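Local coordinates for protein GH127 beta-L-arabinofuranoside (Geobacillus stearothermophilus, PDB 4QK0) that probably hydrolyses beta-L-arabinofuranosides as a family 127 glycoside hydrolase, releasing L-arabinose from arabinose-containing glycans, at residues P488-G493 / F530-E535; E258-V263 / C292-E297; V387-C392 / E638-V643; V79-E84 / P414-R419. One frame throughout, in Å; residues are numbered along the deposited sequence.

Interaction 1: P488-G493 / F530-E535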
loop_
_atom_site.group_PDB
_atom_site.type_symbol
_atom_site.label_atom_id
_atom_site.label_comp_id
_atom_site.label_asym_id
_atom_site.label_seq_id
_atom_site.Cartn_x
_atom_site.Cartn_y
_atom_site.Cartn_z
ATOM N N PRO A 488 30.332 -18.851 7.457
ATOM C CA PRO A 488 29.138 -18.014 7.160
ATOM C C PRO A 488 29.220 -17.339 5.823
ATOM O O PRO A 488 30.283 -16.846 5.430
ATOM C CB PRO A 488 29.164 -16.960 8.254
ATOM C CG PRO A 488 29.908 -17.645 9.386
ATOM C CD PRO A 488 30.991 -18.401 8.685
ATOM N N GLY A 489 28.139 -17.482 5.077
ATOM C CA GLY A 489 28.046 -16.908 3.732
ATOM C C GLY A 489 28.295 -15.410 3.714
ATOM O O GLY A 489 28.711 -14.905 2.707
ATOM N N TRP A 490 28.058 -14.701 4.821
ATOM C CA TRP A 490 28.342 -13.243 4.861
ATOM C C TRP A 490 29.837 -12.945 4.953
ATOM O O TRP A 490 30.276 -11.815 4.710
ATOM C CB TRP A 490 27.583 -12.537 6.002
ATOM C CG TRP A 490 27.835 -13.096 7.374
ATOM C CD1 TRP A 490 27.016 -13.881 8.078
ATOM C CD2 TRP A 490 29.003 -12.883 8.202
ATOM N NE1 TRP A 490 27.577 -14.185 9.303
ATOM C CE2 TRP A 490 28.807 -13.594 9.382
ATOM C CE3 TRP A 490 30.209 -12.192 8.021
ATOM C CZ2 TRP A 490 29.755 -13.636 10.401
ATOM C CZ3 TRP A 490 31.147 -12.223 9.014
ATOM C CH2 TRP A 490 30.919 -12.950 10.203
ATOM N N CYS A 491 30.634 -13.955 5.272
ATOM C CA CYS A 491 32.027 -13.755 5.594
ATOM C C CYS A 491 32.916 -13.885 4.367
ATOM O O CYS A 491 32.682 -14.739 3.572
ATOM C CB CYS A 491 32.420 -14.832 6.599
ATOM S SG CYS A 491 34.100 -14.688 7.119
ATOM N N ARG A 492 33.958 -13.075 4.241
ATOM C CA ARG A 492 35.022 -13.299 3.235
ATOM C C ARG A 492 36.222 -13.662 4.094
ATOM O O ARG A 492 36.446 -13.038 5.147
ATOM C CB ARG A 492 35.481 -12.031 2.478
ATOM C CG ARG A 492 34.482 -10.988 2.013
ATOM C CD ARG A 492 34.987 -9.556 2.322
ATOM N NE ARG A 492 34.026 -8.512 1.953
ATOM C CZ ARG A 492 33.946 -7.892 0.762
ATOM N NH1 ARG A 492 34.818 -8.164 -0.219
ATOM N NH2 ARG A 492 32.995 -6.966 0.554
ATOM N N GLY A 493 37.047 -14.574 3.636
ATOM C CA GLY A 493 38.360 -14.786 4.247
ATOM C C GLY A 493 38.411 -15.392 5.619
ATOM O O GLY A 493 39.196 -14.955 6.508
ATOM N N PHE A 530 36.584 -14.960 11.682
ATOM C CA PHE A 530 35.704 -14.493 10.632
ATOM C C PHE A 530 35.792 -12.967 10.639
ATOM O O PHE A 530 35.198 -12.328 11.502
ATOM C CB PHE A 530 34.262 -14.916 10.904
ATOM C CG PHE A 530 34.067 -16.412 11.019
ATOM C CD1 PHE A 530 34.438 -17.274 9.973
ATOM C CD2 PHE A 530 33.451 -16.959 12.124
ATOM C CE1 PHE A 530 34.244 -18.644 10.061
ATOM C CE2 PHE A 530 33.260 -18.335 12.219
ATOM C CZ PHE A 530 33.658 -19.182 11.177
ATOM N N PRO A 531 36.513 -12.381 9.690
ATOM C CA PRO A 531 36.469 -10.908 9.598
ATOM C C PRO A 531 35.043 -10.311 9.476
ATOM O O PRO A 531 34.217 -10.837 8.720
ATOM C CB PRO A 531 37.283 -10.599 8.345
ATOM C CG PRO A 531 37.970 -11.865 7.946
ATOM C CD PRO A 531 37.188 -13.001 8.537
HETATM N N MSE A 532 34.759 -9.271 10.269
HETATM C CA MSE A 532 33.449 -8.569 10.286
HETATM C C MSE A 532 33.606 -7.096 9.867
HETATM O O MSE A 532 33.402 -6.197 10.676
HETATM C CB MSE A 532 32.818 -8.607 11.702
HETATM C CG MSE A 532 32.288 -9.959 12.049
HETATM SE SE MSE A 532 31.181 -9.791 13.617
HETATM C CE MSE A 532 30.607 -11.641 13.741
ATOM N N PRO A 533 33.967 -6.836 8.606
ATOM C CA PRO A 533 33.903 -5.473 8.125
ATOM C C PRO A 533 32.478 -4.970 7.979
ATOM O O PRO A 533 31.529 -5.779 7.923
ATOM C CB PRO A 533 34.493 -5.578 6.712
ATOM C CG PRO A 533 34.163 -6.954 6.264
ATOM C CD PRO A 533 34.288 -7.788 7.530
ATOM N N VAL A 534 32.291 -3.653 7.930
ATOM C CA VAL A 534 30.942 -3.105 7.648
ATOM C C VAL A 534 30.692 -3.315 6.172
ATOM O O VAL A 534 31.463 -2.877 5.398
ATOM C CB VAL A 534 30.820 -1.604 7.960
ATOM C CG1 VAL A 534 29.450 -1.050 7.509
ATOM C CG2 VAL A 534 30.969 -1.376 9.452
ATOM N N GLU A 535 29.613 -3.967 5.811
ATOM C CA GLU A 535 29.311 -4.171 4.444
ATOM C C GLU A 535 28.088 -3.334 3.992
ATOM O O GLU A 535 27.128 -3.173 4.722
ATOM C CB GLU A 535 28.944 -5.632 4.204
ATOM C CG GLU A 535 30.010 -6.657 4.545
ATOM C CD GLU A 535 31.089 -6.852 3.467
ATOM O OE1 GLU A 535 31.258 -5.980 2.558
ATOM O OE2 GLU A 535 31.820 -7.878 3.583
HETATM O O HOH W 1 31.764 -9.700 5.610
HETATM O O HOH W 2 34.026 -11.040 6.184
#
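Arg492 and Glu535 meet tip to tip in a side-on salt bridge. Arg492 NE donates to Glu535 OE2 at 2.8 Å, and NH2 donates to OE1 of the same carboxylate. Both oxygens use their syn lone pairs. The two flat groups are nearly coplanar, 18° apart, and both bonds run nearly straight. Glu535 bends at chi2 (-81°) to bring its carboxylate there, and Arg492 bends at chi2 as well. A water joins Glu535 OE2 to Trp490 O, and a second joins Arg492 N to Pro531 O. An alanine in place of Glu535 would remove both carboxylate oxygens and would probably leave the Arg492 guanidinium less fixed beside the strand.

The apolar part lies at the other end. Pro488 CD sits over one face of the Phe530 ring, 3.8 Å from its centroid, a CH-pi contact. Cys491 SG lies 3.8 Å from both Phe530 CB and Pro531 CD. The Trp490 ring turns its CH2 corner to Met532 CG, and Pro531 O lies at the ring edge, 3.4 Å from CZ3. Further out, Trp490 NE1 bonds to Glu361, and Pro615 of the second subunit packs on Arg492 and Glu535. A type I beta turn, Pro488 to Cys491, closed by Cys491 N to Pro488 O, shapes the loop. It is a turn between two strands, packed on the proline-rich link into strand 534-539.

Interaction 2: E258-V263 / C292-E297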
loop_
_atom_site.group_PDB
_atom_site.type_symbol
_atom_site.label_atom_id
_atom_site.label_comp_id
_atom_site.label_asym_id
_atom_site.label_seq_id
_atom_site.Cartn_x
_atom_site.Cartn_y
_atom_site.Cartn_z
ATOM N N GLU A 258 3.842 -30.115 -7.014
ATOM C CA GLU A 258 3.715 -29.221 -8.157
ATOM C C GLU A 258 3.840 -27.726 -7.774
ATOM O O GLU A 258 3.775 -26.869 -8.641
ATOM C CB GLU A 258 2.369 -29.446 -8.813
ATOM C CG GLU A 258 2.262 -30.862 -9.329
ATOM C CD GLU A 258 0.847 -31.259 -9.750
ATOM O OE1 GLU A 258 0.531 -32.449 -9.535
ATOM O OE2 GLU A 258 0.051 -30.431 -10.281
ATOM N N GLN A 259 3.984 -27.426 -6.481
ATOM C CA GLN A 259 4.187 -26.046 -6.007
ATOM C C GLN A 259 5.642 -25.645 -6.199
ATOM O O GLN A 259 6.562 -26.157 -5.531
ATOM C CB GLN A 259 3.722 -25.886 -4.538
ATOM C CG GLN A 259 2.234 -26.064 -4.415
ATOM C CD GLN A 259 1.708 -25.850 -3.007
ATOM O OE1 GLN A 259 2.257 -25.049 -2.220
ATOM N NE2 GLN A 259 0.652 -26.592 -2.658
ATOM N N LYS A 260 5.851 -24.727 -7.136
ATOM C CA LYS A 260 7.177 -24.237 -7.440
ATOM C C LYS A 260 7.451 -22.822 -6.954
ATOM O O LYS A 260 8.609 -22.387 -6.978
ATOM C CB LYS A 260 7.401 -24.311 -8.949
ATOM C CG LYS A 260 7.367 -25.744 -9.466
ATOM C CD LYS A 260 7.724 -25.830 -10.942
ATOM C CE LYS A 260 7.267 -27.156 -11.542
ATOM N NZ LYS A 260 7.583 -28.308 -10.648
ATOM N N GLN A 261 6.389 -22.124 -6.538
ATOM C CA GLN A 261 6.495 -20.828 -5.859
ATOM C C GLN A 261 5.808 -20.854 -4.539
ATOM O O GLN A 261 4.752 -21.465 -4.379
ATOM C CB GLN A 261 5.835 -19.680 -6.651
ATOM C CG GLN A 261 6.570 -19.283 -7.914
ATOM C CD GLN A 261 6.219 -20.217 -9.043
ATOM O OE1 GLN A 261 5.089 -20.674 -9.133
ATOM N NE2 GLN A 261 7.174 -20.491 -9.912
ATOM N N ALA A 262 6.381 -20.115 -3.613
ATOM C CA ALA A 262 5.715 -19.817 -2.358
ATOM C C ALA A 262 4.575 -18.863 -2.631
ATOM O O ALA A 262 4.741 -17.866 -3.320
ATOM C CB ALA A 262 6.684 -19.194 -1.388
ATOM N N VAL A 263 3.403 -19.236 -2.146
ATOM C CA VAL A 263 2.181 -18.447 -2.254
ATOM C C VAL A 263 1.427 -18.532 -0.938
ATOM O O VAL A 263 1.650 -19.446 -0.129
ATOM C CB VAL A 263 1.260 -18.945 -3.376
ATOM C CG1 VAL A 263 1.985 -18.918 -4.719
ATOM C CG2 VAL A 263 0.768 -20.350 -3.111
ATOM N N CYS A 292 11.095 -29.345 -2.118
ATOM C CA CYS A 292 11.605 -28.537 -1.034
ATOM C C CYS A 292 12.693 -27.625 -1.479
ATOM O O CYS A 292 12.708 -26.482 -1.056
ATOM C CB CYS A 292 12.109 -29.381 0.133
ATOM S SG CYS A 292 10.747 -30.210 1.018
ATOM N N GLN A 293 13.617 -28.122 -2.306
ATOM C CA GLN A 293 14.747 -27.340 -2.710
ATOM C C GLN A 293 14.285 -26.225 -3.618
ATOM O O GLN A 293 14.830 -25.144 -3.551
ATOM C CB GLN A 293 15.837 -28.173 -3.389
ATOM C CG GLN A 293 16.594 -29.035 -2.375
ATOM C CD GLN A 293 17.450 -30.155 -3.009
ATOM O OE1 GLN A 293 17.047 -30.811 -3.981
ATOM N NE2 GLN A 293 18.612 -30.407 -2.417
ATOM N N THR A 294 13.313 -26.499 -4.468
ATOM C CA THR A 294 12.798 -25.530 -5.404
ATOM C C THR A 294 12.077 -24.428 -4.609
ATOM O O THR A 294 12.259 -23.266 -4.888
ATOM C CB THR A 294 11.827 -26.211 -6.371
ATOM O OG1 THR A 294 12.590 -27.122 -7.161
ATOM C CG2 THR A 294 11.139 -25.225 -7.300
ATOM N N LEU A 295 11.323 -24.825 -3.595
ATOM C CA LEU A 295 10.625 -23.860 -2.778
ATOM C C LEU A 295 11.576 -23.056 -1.920
ATOM O O LEU A 295 11.395 -21.860 -1.782
ATOM C CB LEU A 295 9.570 -24.532 -1.941
ATOM C CG LEU A 295 8.390 -25.015 -2.799
ATOM C CD1 LEU A 295 7.614 -26.106 -2.100
ATOM C CD2 LEU A 295 7.443 -23.881 -3.111
ATOM N N TRP A 296 12.617 -23.697 -1.398
ATOM C CA TRP A 296 13.636 -23.012 -0.653
ATOM C C TRP A 296 14.278 -21.913 -1.451
ATOM O O TRP A 296 14.511 -20.812 -0.950
ATOM C CB TRP A 296 14.744 -23.979 -0.234
ATOM C CG TRP A 296 15.892 -23.278 0.360
ATOM C CD1 TRP A 296 17.033 -22.932 -0.236
ATOM C CD2 TRP A 296 15.964 -22.789 1.685
ATOM N NE1 TRP A 296 17.834 -22.258 0.633
ATOM C CE2 TRP A 296 17.196 -22.168 1.826
ATOM C CE3 TRP A 296 15.112 -22.865 2.772
ATOM C CZ2 TRP A 296 17.616 -21.624 2.992
ATOM C CZ3 TRP A 296 15.482 -22.310 3.925
ATOM C CH2 TRP A 296 16.743 -21.670 4.045
ATOM N N GLU A 297 14.698 -22.238 -2.645
ATOM C CA GLU A 297 15.305 -21.250 -3.521
ATOM C C GLU A 297 14.321 -20.117 -3.829
ATOM O O GLU A 297 14.710 -18.968 -3.846
ATOM C CB GLU A 297 15.758 -21.905 -4.833
ATOM C CG GLU A 297 16.943 -22.872 -4.611
ATOM C CD GLU A 297 18.258 -22.164 -4.246
ATOM O OE1 GLU A 297 18.754 -21.375 -5.096
ATOM O OE2 GLU A 297 18.809 -22.360 -3.123
#
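Packing alone joins these segments, with no hydrogen bond directly between them. The loop 258-263 lies along one side of helix 286-302, and Lys260 and Leu295 bring their CA atoms within 5.8 Å.

The main van der Waals contact is made by Leu295 with the loop backbone. Its CG is anti to the carbonyl carbon (chi1 -71°), and the end of the side chain reaches the loop. CD2 comes 3.4 Å from Gln259 O and 4.0 Å from Lys260 C. It also lies 3.7 Å from Gln261 C and 3.9 Å from Ala262 N. One methyl group thus rests against three successive peptide units, and CG and CD1 lie close to Gln259 O as well. Leu295 also touches Tyr273 of helix 266-283.

A smaller contact of the same kind lies one residue earlier on the helix. Thr294 CG2, anti to its own backbone N, touches Lys260 O at 3.8 Å. Lys260 CB points away from the helix overall, yet still lies 4.2 Å from Thr294 CG2. The Thr294 hydroxyl is engaged within its own helix, with Gln290 O.

Several polar groups of the loop are held by neighbours. Ala262 N bonds to Asn298 of the same helix, and Ala262 O to Gln303 just after it. These two bonds hold the loop backbone against the helix. Gln259 NE2 bonds to the carbonyl oxygens of Gln251 and Ile254, which hold its side chain.

The contact is plain loop-on-helix packing. It lays the approach to strand 264-265 and helix 266-283 against helix 286-302 within the catalytic domain, consistent with the (alpha/alpha)6 barrel of this clan.

Interaction 3: V387-C392 / E638-V643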
loop_
_atom_site.group_PDB
_atom_site.type_symbol
_atom_site.label_atom_id
_atom_site.label_comp_id
_atom_site.label_asym_id
_atom_site.label_seq_id
_atom_site.Cartn_x
_atom_site.Cartn_y
_atom_site.Cartn_z
ATOM N N VAL A 387 9.697 2.727 8.495
ATOM C CA VAL A 387 8.607 3.327 9.241
ATOM C C VAL A 387 8.665 4.851 9.176
ATOM O O VAL A 387 9.684 5.449 9.457
ATOM C CB VAL A 387 8.634 2.884 10.705
ATOM C CG1 VAL A 387 7.545 3.558 11.489
ATOM C CG2 VAL A 387 8.369 1.398 10.791
ATOM N N TRP A 388 7.538 5.421 8.754
ATOM C CA TRP A 388 7.206 6.858 8.899
ATOM C C TRP A 388 5.906 6.862 9.751
ATOM O O TRP A 388 4.864 6.574 9.229
ATOM C CB TRP A 388 7.010 7.489 7.506
ATOM C CG TRP A 388 6.640 8.974 7.476
ATOM C CD1 TRP A 388 6.773 9.872 8.482
ATOM C CD2 TRP A 388 6.072 9.696 6.364
ATOM N NE1 TRP A 388 6.334 11.098 8.066
ATOM C CE2 TRP A 388 5.901 11.017 6.773
ATOM C CE3 TRP A 388 5.699 9.343 5.070
ATOM C CZ2 TRP A 388 5.365 11.997 5.927
ATOM C CZ3 TRP A 388 5.167 10.308 4.222
ATOM C CH2 TRP A 388 5.010 11.612 4.647
ATOM N N PRO A 389 5.988 7.149 11.069
ATOM C CA PRO A 389 4.819 6.924 11.935
ATOM C C PRO A 389 3.541 7.566 11.516
ATOM O O PRO A 389 2.504 6.937 11.617
ATOM C CB PRO A 389 5.248 7.486 13.267
ATOM C CG PRO A 389 6.724 7.245 13.264
ATOM C CD PRO A 389 7.159 7.567 11.860
ATOM N N LYS A 390 3.600 8.805 11.039
ATOM C CA LYS A 390 2.392 9.447 10.542
ATOM C C LYS A 390 1.698 8.662 9.469
ATOM O O LYS A 390 0.459 8.587 9.432
ATOM C CB LYS A 390 2.750 10.823 9.981
ATOM C CG LYS A 390 1.665 11.804 10.360
ATOM C CD LYS A 390 1.747 13.159 9.652
ATOM C CE LYS A 390 0.532 14.011 9.961
ATOM N NZ LYS A 390 -0.766 13.261 9.926
ATOM N N ALA A 391 2.481 8.103 8.545
ATOM C CA ALA A 391 1.946 7.303 7.462
ATOM C C ALA A 391 1.279 6.009 7.855
ATOM O O ALA A 391 0.521 5.449 7.060
ATOM C CB ALA A 391 3.048 7.000 6.450
ATOM N N CYS A 392 1.561 5.518 9.057
ATOM C CA CYS A 392 0.850 4.341 9.595
ATOM C C CYS A 392 -0.629 4.534 9.764
ATOM O O CYS A 392 -1.347 3.590 10.058
ATOM C CB CYS A 392 1.491 3.894 10.911
ATOM S SG CYS A 392 3.234 3.445 10.644
ATOM N N GLU A 638 8.947 6.044 19.967
ATOM C CA GLU A 638 8.393 6.139 18.634
ATOM C C GLU A 638 9.236 7.053 17.750
ATOM O O GLU A 638 9.765 8.069 18.191
ATOM C CB GLU A 638 6.959 6.641 18.708
ATOM C CG GLU A 638 6.197 6.512 17.401
ATOM C CD GLU A 638 4.677 6.592 17.564
ATOM O OE1 GLU A 638 4.125 6.078 18.546
ATOM O OE2 GLU A 638 4.025 7.213 16.716
ATOM N N GLY A 639 9.430 6.636 16.510
ATOM C CA GLY A 639 10.173 7.436 15.562
ATOM C C GLY A 639 10.352 6.725 14.238
ATOM O O GLY A 639 10.021 5.532 14.097
ATOM N N GLU A 640 10.825 7.467 13.249
ATOM C CA GLU A 640 11.153 6.892 11.970
ATOM C C GLU A 640 12.253 5.828 12.121
ATOM O O GLU A 640 13.130 5.934 13.006
ATOM C CB GLU A 640 11.607 7.994 10.996
ATOM C CG GLU A 640 10.480 8.937 10.603
ATOM C CD GLU A 640 10.849 9.857 9.435
ATOM O OE1 GLU A 640 11.555 9.437 8.476
ATOM O OE2 GLU A 640 10.477 11.033 9.513
HETATM N N MSE A 641 12.240 4.877 11.172
HETATM C CA MSE A 641 13.306 3.848 11.026
HETATM C C MSE A 641 13.397 3.414 9.596
HETATM O O MSE A 641 12.390 3.309 8.944
HETATM C CB MSE A 641 12.975 2.673 11.948
HETATM C CG MSE A 641 14.042 1.582 11.926
HETATM SE SE MSE A 641 13.662 0.304 10.439
HETATM C CE MSE A 641 12.134 -0.551 11.129
ATOM N N VAL A 642 14.612 3.239 9.080
ATOM C CA VAL A 642 14.813 2.608 7.803
ATOM C C VAL A 642 15.971 1.678 7.839
ATOM O O VAL A 642 16.927 1.936 8.517
ATOM C CB VAL A 642 15.083 3.583 6.626
ATOM C CG1 VAL A 642 13.855 4.404 6.330
ATOM C CG2 VAL A 642 16.223 4.524 6.913
ATOM N N VAL A 643 15.875 0.625 7.016
ATOM C CA VAL A 643 16.970 -0.301 6.756
ATOM C C VAL A 643 17.612 0.052 5.431
ATOM O O VAL A 643 18.829 0.223 5.347
ATOM C CB VAL A 643 16.483 -1.771 6.685
ATOM C CG1 VAL A 643 17.565 -2.725 6.156
ATOM C CG2 VAL A 643 16.040 -2.229 8.052
HETATM O O HOH W 3 11.351 6.505 7.923
#
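A short antiparallel bridge ties strand 386-387 to strand 641-647. It joins the catalytic-domain part of the sequence to the mixed beta structure of the C-terminal part. Val387 and Met641 form a hydrogen-bonded pair. Val387 N donates to Met641 O at 2.8 Å, nearly straight at 169°. Met641 N returns the bond to Val387 O at 3.1 Å and meets a lone pair of that carbonyl.

The bridge backbone and Pro389 are the tight part of the contact. Pro389 turns its ring toward the other segment. Its CG lies 3.8 Å from Gly639 C, and its CD touches Glu640 CG, the two side chains crossing at about a right angle. The Val387 and Met641 (selenomethionine) side chains leave the same face of the bridge. They make a looser apolar touch, with Val387 CG2 4.3 Å from Met641 CE, and Trp633 packs on both.

The loose, solvent side is at Glu638, an exposed residue. Its extended side chain, with CG anti to the backbone N (chi1 -168°), brings OE2 to 3.7 Å from Pro389 CB.

Another flank is covered by the second subunit. Here Trp388 and Glu640 lie side by side and point the same way, the ring and carboxylate planes 48° apart. Glu640 is held by the backbone N-H groups of Asn569 and Leu570. Its OE2 also forms a salt bridge with Arg544 of the second subunit, which makes a cation-pi contact with Trp388.

Val387 O has further partners beyond Met641 N: a water donates to it at 2.5 Å and also to Glu640 OE1, and Glu640 CA approaches it at 3.2 Å in a CA-H...O contact.

Interaction 4: V79-E84 / P414-R419; sequences VAKWLE and PPNLAR
Glu84 and Arg419 cross obliquely, with the carboxylate and guanidinium planes 82° apart. A single bond links them: Arg419 NH1 donates to Glu84 OE1 at 2.7 Å, with an N-H...O angle of 148°. OE1 uses its syn lone pair and lies near the guanidinium plane. With the planes so steeply turned, one N-H...O bond carries the pair; no second one is formed between the two groups. Glu84 CG is anti to the backbone N and its chain is extended. Arg419 CG sits in the crowded position between the backbone N and carbonyl carbon, and the chain then runs straight to NE. Its CD also passes 3.4 Å from Glu84 OE1. The other carboxylate oxygen, OE2, is bonded to Tyr88. A glutamine in place of Glu84 would lose the negative charge, and this would probably weaken the hold on buried Arg419.

Lys81, one turn earlier on the helix, is also extended. Its CB meets Pro415 CB at 3.9 Å, where the two helices come close. Farther along, it crosses Asn416 obliquely, and its NZ bonds to Tyr142 OH. Lys81 NZ is 5.8 Å from Arg419 NH2. Both residues are buried, and the carboxylate of Glu84, bonded to Arg419, would probably offset part of the repulsion.

The helix segments run nearly the same way, at 26°, with axes 8.6 Å apart. His146 of helix 140-158 packs on Lys81 and Arg419. Asn416 and Arg419 also touch helix 334-350. Trp82 leads away to stack on Trp39 of helix 22-42, and Ala418 touches Val30 of that same helix.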
loop_
_atom_site.group_PDB
_atom_site.type_symbol
_atom_site.label_atom_id
_atom_site.label_comp_id
_atom_site.label_asym_id
_atom_site.label_seq_id
_atom_site.Cartn_x
_atom_site.Cartn_y
_atom_site.Cartn_z
ATOM N N VAL A 79 -2.293 -22.506 25.002
ATOM C CA VAL A 79 -1.887 -23.266 26.160
ATOM C C VAL A 79 -0.742 -24.187 25.764
ATOM O O VAL A 79 0.235 -24.339 26.501
ATOM C CB VAL A 79 -3.060 -24.074 26.709
ATOM C CG1 VAL A 79 -2.620 -24.911 27.889
ATOM C CG2 VAL A 79 -4.157 -23.140 27.148
ATOM N N ALA A 80 -0.857 -24.774 24.580
ATOM C CA ALA A 80 0.148 -25.680 24.072
ATOM C C ALA A 80 1.456 -24.991 23.930
ATOM O O ALA A 80 2.495 -25.509 24.331
ATOM C CB ALA A 80 -0.283 -26.260 22.738
ATOM N N LYS A 81 1.444 -23.798 23.364
ATOM C CA LYS A 81 2.708 -23.101 23.107
ATOM C C LYS A 81 3.360 -22.681 24.379
ATOM O O LYS A 81 4.607 -22.655 24.462
ATOM C CB LYS A 81 2.516 -21.881 22.198
ATOM C CG LYS A 81 2.142 -22.240 20.762
ATOM C CD LYS A 81 1.604 -21.002 20.032
ATOM C CE LYS A 81 1.253 -21.309 18.599
ATOM N NZ LYS A 81 0.469 -20.181 18.047
ATOM N N TRP A 82 2.543 -22.317 25.378
ATOM C CA TRP A 82 3.111 -21.932 26.672
ATOM C C TRP A 82 3.777 -23.187 27.311
ATOM O O TRP A 82 4.938 -23.124 27.762
ATOM C CB TRP A 82 2.034 -21.301 27.581
ATOM C CG TRP A 82 2.493 -20.855 28.929
ATOM C CD1 TRP A 82 2.971 -19.618 29.267
ATOM C CD2 TRP A 82 2.556 -21.640 30.123
ATOM N NE1 TRP A 82 3.330 -19.602 30.591
ATOM C CE2 TRP A 82 3.063 -20.818 31.140
ATOM C CE3 TRP A 82 2.204 -22.945 30.438
ATOM C CZ2 TRP A 82 3.246 -21.269 32.445
ATOM C CZ3 TRP A 82 2.360 -23.381 31.751
ATOM C CH2 TRP A 82 2.878 -22.547 32.728
ATOM N N LEU A 83 3.083 -24.331 27.275
ATOM C CA LEU A 83 3.686 -25.592 27.802
ATOM C C LEU A 83 4.989 -25.969 27.091
ATOM O O LEU A 83 5.960 -26.370 27.722
ATOM C CB LEU A 83 2.717 -26.743 27.701
ATOM C CG LEU A 83 1.533 -26.674 28.691
ATOM C CD1 LEU A 83 0.474 -27.679 28.311
ATOM C CD2 LEU A 83 1.998 -26.917 30.105
ATOM N N GLU A 84 5.025 -25.777 25.783
ATOM C CA GLU A 84 6.198 -26.123 25.018
ATOM C C GLU A 84 7.367 -25.278 25.415
ATOM O O GLU A 84 8.493 -25.780 25.619
ATOM C CB GLU A 84 5.945 -26.036 23.511
ATOM C CG GLU A 84 7.127 -26.615 22.715
ATOM C CD GLU A 84 7.078 -26.369 21.205
ATOM O OE1 GLU A 84 6.002 -26.042 20.693
ATOM O OE2 GLU A 84 8.129 -26.537 20.536
ATOM N N PRO A 414 4.212 -13.562 21.475
ATOM C CA PRO A 414 4.923 -13.937 22.718
ATOM C C PRO A 414 5.209 -15.455 22.968
ATOM O O PRO A 414 6.383 -15.825 22.992
ATOM C CB PRO A 414 4.065 -13.310 23.838
ATOM C CG PRO A 414 3.046 -12.456 23.169
ATOM C CD PRO A 414 2.884 -12.990 21.781
ATOM N N PRO A 415 4.164 -16.329 23.167
ATOM C CA PRO A 415 4.519 -17.737 23.482
ATOM C C PRO A 415 5.224 -18.416 22.304
ATOM O O PRO A 415 5.949 -19.440 22.502
ATOM C CB PRO A 415 3.158 -18.407 23.777
ATOM C CG PRO A 415 2.151 -17.598 23.028
ATOM C CD PRO A 415 2.705 -16.184 22.946
ATOM N N ASN A 416 5.015 -17.827 21.109
ATOM C CA ASN A 416 5.754 -18.212 19.947
ATOM C C ASN A 416 7.207 -17.813 20.077
ATOM O O ASN A 416 8.050 -18.700 19.969
ATOM C CB ASN A 416 5.095 -17.787 18.644
ATOM C CG ASN A 416 4.639 -18.987 17.791
ATOM O OD1 ASN A 416 3.445 -19.259 17.716
ATOM N ND2 ASN A 416 5.588 -19.712 17.163
ATOM N N LEU A 417 7.563 -16.550 20.311
ATOM C CA LEU A 417 9.003 -16.235 20.461
ATOM C C LEU A 417 9.637 -16.939 21.635
ATOM O O LEU A 417 10.758 -17.361 21.561
ATOM C CB LEU A 417 9.290 -14.777 20.651
ATOM C CG LEU A 417 9.763 -13.990 19.437
ATOM C CD1 LEU A 417 9.842 -12.526 19.858
ATOM C CD2 LEU A 417 11.108 -14.443 18.883
ATOM N N ALA A 418 8.914 -17.045 22.715
ATOM C CA ALA A 418 9.409 -17.758 23.884
ATOM C C ALA A 418 9.865 -19.176 23.540
ATOM O O ALA A 418 10.912 -19.592 24.010
ATOM C CB ALA A 418 8.336 -17.839 24.946
ATOM N N ARG A 419 9.059 -19.936 22.785
ATOM C CA ARG A 419 9.423 -21.337 22.534
ATOM C C ARG A 419 10.655 -21.436 21.683
ATOM O O ARG A 419 11.473 -22.313 21.928
ATOM C CB ARG A 419 8.285 -22.174 21.987
ATOM C CG ARG A 419 7.816 -21.846 20.595
ATOM C CD ARG A 419 6.657 -22.765 20.242
ATOM N NE ARG A 419 6.181 -22.518 18.898
ATOM C CZ ARG A 419 5.825 -23.448 18.025
ATOM N NH1 ARG A 419 5.908 -24.749 18.320
ATOM N NH2 ARG A 419 5.395 -23.074 16.822
#

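In the fold
Interactions 2 and 4 both lie in the helical catalytic domain, their centres about 28 Å apart. Along the chain, interaction 2 is nested inside the long loop closed by interaction 4. Helix 334-350 borders both. Interaction 3 crosses interaction 4 in chain order and lies about 30 Å from it between centres. Interaction 1 falls within the loop closed by interaction 3, in the middle-domain range. Both reach the same mixed beta-sheet, through strands 534-539 and 641-647. Interactions 2 and 4 thus pack within the helical domain, interaction 3 joins the catalytic-domain range to the C-terminal strands, and interactions 1 and 3 lie at the dimer interface.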